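Local coordinates for pesticidal crystal protein CRY4AA (Bacillus thuringiensis, PDB 2C9K) that kills mosquito larvae by binding midgut epithelial cells and causing their colloid-osmotic lysis through pore formation, at residues 525-536 and 549-560. Sequence-based numbering, arbitrary orientation.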
loop_
_atom_site.group_PDB
_atom_site.type_symbol
_atom_site.label_atom_id
_atom_site.label_comp_id
_atom_site.label_asym_id
_atom_site.label_seq_id
_atom_site.Cartn_x
_atom_site.Cartn_y
_atom_site.Cartn_z
ATOM N N TYR A 525 17.079 6.068 3.883
ATOM C CA TYR A 525 16.879 7.366 3.249
ATOM C C TYR A 525 17.468 7.427 1.852
ATOM O O TYR A 525 18.136 6.503 1.399
ATOM C CB TYR A 525 17.583 8.434 4.075
ATOM C CG TYR A 525 19.087 8.336 3.907
ATOM C CD1 TYR A 525 19.802 9.305 3.195
ATOM C CD2 TYR A 525 19.782 7.217 4.368
ATOM C CE1 TYR A 525 21.163 9.154 2.944
ATOM C CE2 TYR A 525 21.144 7.060 4.119
ATOM C CZ TYR A 525 21.823 8.029 3.407
ATOM O OH TYR A 525 23.160 7.856 3.151
ATOM N N ALA A 526 17.237 8.563 1.204
ATOM C CA ALA A 526 17.747 8.856 -0.131
ATOM C C ALA A 526 18.367 10.244 0.009
ATOM O O ALA A 526 17.955 11.031 0.866
ATOM C CB ALA A 526 16.612 8.882 -1.146
ATOM N N SER A 527 19.350 10.553 -0.825
ATOM C CA SER A 527 20.005 11.851 -0.725
ATOM C C SER A 527 20.956 12.130 -1.869
ATOM O O SER A 527 21.741 11.268 -2.251
ATOM C CB SER A 527 20.784 11.929 0.589
ATOM O OG SER A 527 21.570 13.106 0.655
ATOM N N ASN A 528 20.883 13.333 -2.420
ATOM C CA ASN A 528 21.800 13.702 -3.481
ATOM C C ASN A 528 22.965 14.419 -2.794
ATOM O O ASN A 528 23.462 13.940 -1.774
ATOM C CB ASN A 528 21.120 14.598 -4.524
ATOM C CG ASN A 528 20.312 15.708 -3.900
ATOM O OD1 ASN A 528 20.631 16.178 -2.807
ATOM N ND2 ASN A 528 19.266 16.150 -4.597
ATOM N N GLY A 529 23.393 15.558 -3.331
ATOM C CA GLY A 529 24.514 16.266 -2.734
ATOM C C GLY A 529 25.835 15.557 -2.995
ATOM O O GLY A 529 25.910 14.647 -3.818
ATOM N N SER A 530 26.886 15.961 -2.293
ATOM C CA SER A 530 28.193 15.344 -2.489
ATOM C C SER A 530 28.901 15.096 -1.169
ATOM O O SER A 530 28.464 15.555 -0.116
ATOM C CB SER A 530 29.079 16.241 -3.337
ATOM O OG SER A 530 29.632 17.256 -2.520
ATOM N N ALA A 531 30.021 14.387 -1.247
ATOM C CA ALA A 531 30.811 14.060 -0.070
ATOM C C ALA A 531 31.187 15.278 0.781
ATOM O O ALA A 531 31.373 15.159 1.992
ATOM C CB ALA A 531 32.070 13.304 -0.493
ATOM N N ASN A 532 31.288 16.448 0.158
ATOM C CA ASN A 532 31.664 17.658 0.892
ATOM C C ASN A 532 30.455 18.440 1.376
ATOM O O ASN A 532 30.593 19.443 2.083
ATOM C CB ASN A 532 32.532 18.563 0.015
ATOM C CG ASN A 532 33.724 17.829 -0.575
ATOM O OD1 ASN A 532 34.520 17.225 0.157
ATOM N ND2 ASN A 532 33.851 17.871 -1.903
ATOM N N THR A 533 29.268 17.972 1.001
ATOM C CA THR A 533 28.027 18.631 1.390
ATOM C C THR A 533 27.016 17.660 2.007
ATOM O O THR A 533 25.824 17.709 1.709
ATOM C CB THR A 533 27.399 19.317 0.171
ATOM O OG1 THR A 533 27.317 18.384 -0.917
ATOM C CG2 THR A 533 28.238 20.520 -0.235
ATOM N N ARG A 534 27.498 16.786 2.882
ATOM C CA ARG A 534 26.638 15.804 3.527
ATOM C C ARG A 534 25.703 16.459 4.531
ATOM O O ARG A 534 26.100 17.348 5.286
ATOM C CB ARG A 534 27.483 14.754 4.251
ATOM C CG ARG A 534 28.580 14.148 3.411
ATOM C CD ARG A 534 29.619 13.508 4.301
ATOM N NE ARG A 534 29.236 12.173 4.744
ATOM C CZ ARG A 534 29.830 11.521 5.741
ATOM N NH1 ARG A 534 30.831 12.087 6.405
ATOM N NH2 ARG A 534 29.436 10.298 6.065
ATOM N N ALA A 535 24.453 16.016 4.531
ATOM C CA ALA A 535 23.477 16.534 5.472
ATOM C C ALA A 535 23.788 15.830 6.786
ATOM O O ALA A 535 24.273 14.698 6.792
ATOM C CB ALA A 535 22.069 16.201 5.015
ATOM N N VAL A 536 23.537 16.505 7.896
ATOM C CA VAL A 536 23.788 15.922 9.205
ATOM C C VAL A 536 22.458 15.811 9.928
ATOM O O VAL A 536 21.656 16.741 9.892
ATOM C CB VAL A 536 24.766 16.799 10.015
ATOM C CG1 VAL A 536 24.761 16.401 11.478
ATOM C CG2 VAL A 536 26.154 16.644 9.453
ATOM N N MET A 549 24.544 11.729 13.106
ATOM C CA MET A 549 25.368 11.155 12.054
ATOM C C MET A 549 25.260 11.921 10.723
ATOM O O MET A 549 24.323 12.693 10.500
ATOM C CB MET A 549 24.991 9.677 11.855
ATOM C CG MET A 549 23.564 9.448 11.391
ATOM S SD MET A 549 23.102 7.701 11.144
ATOM C CE MET A 549 24.631 7.037 10.402
ATOM N N ALA A 550 26.241 11.705 9.853
ATOM C CA ALA A 550 26.275 12.336 8.543
ATOM C C ALA A 550 25.728 11.353 7.517
ATOM O O ALA A 550 26.064 10.169 7.542
ATOM C CB ALA A 550 27.696 12.710 8.184
ATOM N N LEU A 551 24.874 11.845 6.627
ATOM C CA LEU A 551 24.290 11.009 5.591
ATOM C C LEU A 551 25.173 11.074 4.350
ATOM O O LEU A 551 25.897 12.048 4.151
ATOM C CB LEU A 551 22.877 11.494 5.266
ATOM C CG LEU A 551 21.850 11.307 6.385
ATOM C CD1 LEU A 551 20.508 11.869 5.942
ATOM C CD2 LEU A 551 21.722 9.834 6.723
ATOM N N ASN A 552 25.117 10.037 3.518
ATOM C CA ASN A 552 25.927 9.988 2.305
ATOM C C ASN A 552 25.077 10.195 1.063
ATOM O O ASN A 552 23.864 9.965 1.080
ATOM C CB ASN A 552 26.618 8.634 2.187
ATOM C CG ASN A 552 27.479 8.311 3.386
ATOM O OD1 ASN A 552 27.650 7.140 3.734
ATOM N ND2 ASN A 552 28.038 9.341 4.020
ATOM N N PRO A 553 25.699 10.647 -0.037
ATOM C CA PRO A 553 24.941 10.857 -1.274
ATOM C C PRO A 553 24.518 9.468 -1.717
ATOM O O PRO A 553 25.232 8.506 -1.462
ATOM C CB PRO A 553 25.972 11.462 -2.206
ATOM C CG PRO A 553 26.902 12.153 -1.270
ATOM C CD PRO A 553 27.067 11.166 -0.168
ATOM N N THR A 554 23.368 9.348 -2.367
ATOM C CA THR A 554 22.907 8.031 -2.800
ATOM C C THR A 554 22.393 8.063 -4.231
ATOM O O THR A 554 22.282 7.031 -4.895
ATOM C CB THR A 554 21.801 7.513 -1.867
ATOM O OG1 THR A 554 20.605 8.270 -2.074
ATOM C CG2 THR A 554 22.237 7.659 -0.414
ATOM N N PHE A 555 22.078 9.260 -4.706
ATOM C CA PHE A 555 21.603 9.419 -6.067
ATOM C C PHE A 555 22.008 10.795 -6.559
ATOM O O PHE A 555 22.572 11.593 -5.805
ATOM C CB PHE A 555 20.082 9.245 -6.133
ATOM C CG PHE A 555 19.302 10.418 -5.607
ATOM C CD1 PHE A 555 18.807 11.383 -6.477
ATOM C CD2 PHE A 555 19.033 10.541 -4.247
ATOM C CE1 PHE A 555 18.046 12.457 -6.001
ATOM C CE2 PHE A 555 18.277 11.606 -3.761
ATOM C CZ PHE A 555 17.780 12.567 -4.643
ATOM N N SER A 556 21.737 11.065 -7.829
ATOM C CA SER A 556 22.074 12.353 -8.409
ATOM C C SER A 556 20.910 12.871 -9.237
ATOM O O SER A 556 20.168 12.099 -9.848
ATOM C CB SER A 556 23.341 12.229 -9.255
ATOM O OG SER A 556 23.344 11.029 -10.006
ATOM N N GLY A 557 20.751 14.185 -9.249
ATOM C CA GLY A 557 19.654 14.779 -9.979
ATOM C C GLY A 557 18.699 15.352 -8.958
ATOM O O GLY A 557 19.030 15.444 -7.777
ATOM N N THR A 558 17.513 15.743 -9.405
ATOM C CA THR A 558 16.514 16.308 -8.506
ATOM C C THR A 558 15.177 15.605 -8.677
ATOM O O THR A 558 14.207 15.933 -7.991
ATOM C CB THR A 558 16.296 17.786 -8.787
ATOM O OG1 THR A 558 15.773 17.939 -10.114
ATOM C CG2 THR A 558 17.608 18.546 -8.659
ATOM N N ASP A 559 15.117 14.645 -9.593
ATOM C CA ASP A 559 13.870 13.935 -9.804
ATOM C C ASP A 559 13.738 12.847 -8.752
ATOM O O ASP A 559 14.244 11.731 -8.930
ATOM C CB ASP A 559 13.815 13.306 -11.191
ATOM C CG ASP A 559 12.392 13.082 -11.657
ATOM O OD1 ASP A 559 11.522 12.817 -10.796
ATOM O OD2 ASP A 559 12.145 13.169 -12.879
ATOM N N TYR A 560 13.047 13.181 -7.665
ATOM C CA TYR A 560 12.850 12.262 -6.559
ATOM C C TYR A 560 11.688 11.337 -6.825
ATOM O O TYR A 560 11.619 10.248 -6.261
ATOM C CB TYR A 560 12.574 13.044 -5.282
ATOM C CG TYR A 560 13.437 14.265 -5.135
ATOM C CD1 TYR A 560 12.872 15.531 -5.053
ATOM C CD2 TYR A 560 14.825 14.153 -5.107
ATOM C CE1 TYR A 560 13.669 16.659 -4.949
ATOM C CE2 TYR A 560 15.634 15.275 -5.004
ATOM C CZ TYR A 560 15.051 16.525 -4.925
ATOM O OH TYR A 560 15.852 17.636 -4.822
HETATM O O HOH W 1 24.017 13.461 2.467
#
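Two sheets of the C-terminal domain, the beta-sandwich of the three-domain delta-endotoxins, are bridged here: strand 517-527 belongs to one, the hairpin of strands 536-541 and 545-550 to the other, and 551-560 crosses from the second to the first. On the hairpin, V536 and A550 form a non-hydrogen-bonded antiparallel pair, and L551 N continues the pairing with a nearly straight bond to A535 O (2.9 Å). Beyond it the chain reaches Y525. L551 CD2 sits over the centre of the tyrosine ring in a CH-pi contact, 3.7 Å from the centroid, while the phenol oxygen takes the N-H of N552 (N552 N to Y525 OH, 3.0 Å). Y525 thus meets two successive residues, L551 with its ring face and N552 with its hydroxyl; V600 and L571 also pack on L551. Farther along, S527 O accepts from two successive amides, T554 N and F555 N, the latter from above the carbonyl plane. In return, S527 N donates to T554 OG1 (2.9 Å), a hydroxyl also bonded to D567 O. With CG set between its backbone N and carbonyl carbon (chi1 75°), F555 turns its ring back to the end of strand 517-527, where N528 CB lies over one face, offset toward the rim, and S527 N at the edge. The N528 amide then extends past this ring to the loop beyond, where ND2 donates to G557 O at 3.3 Å, nearly in the amide plane.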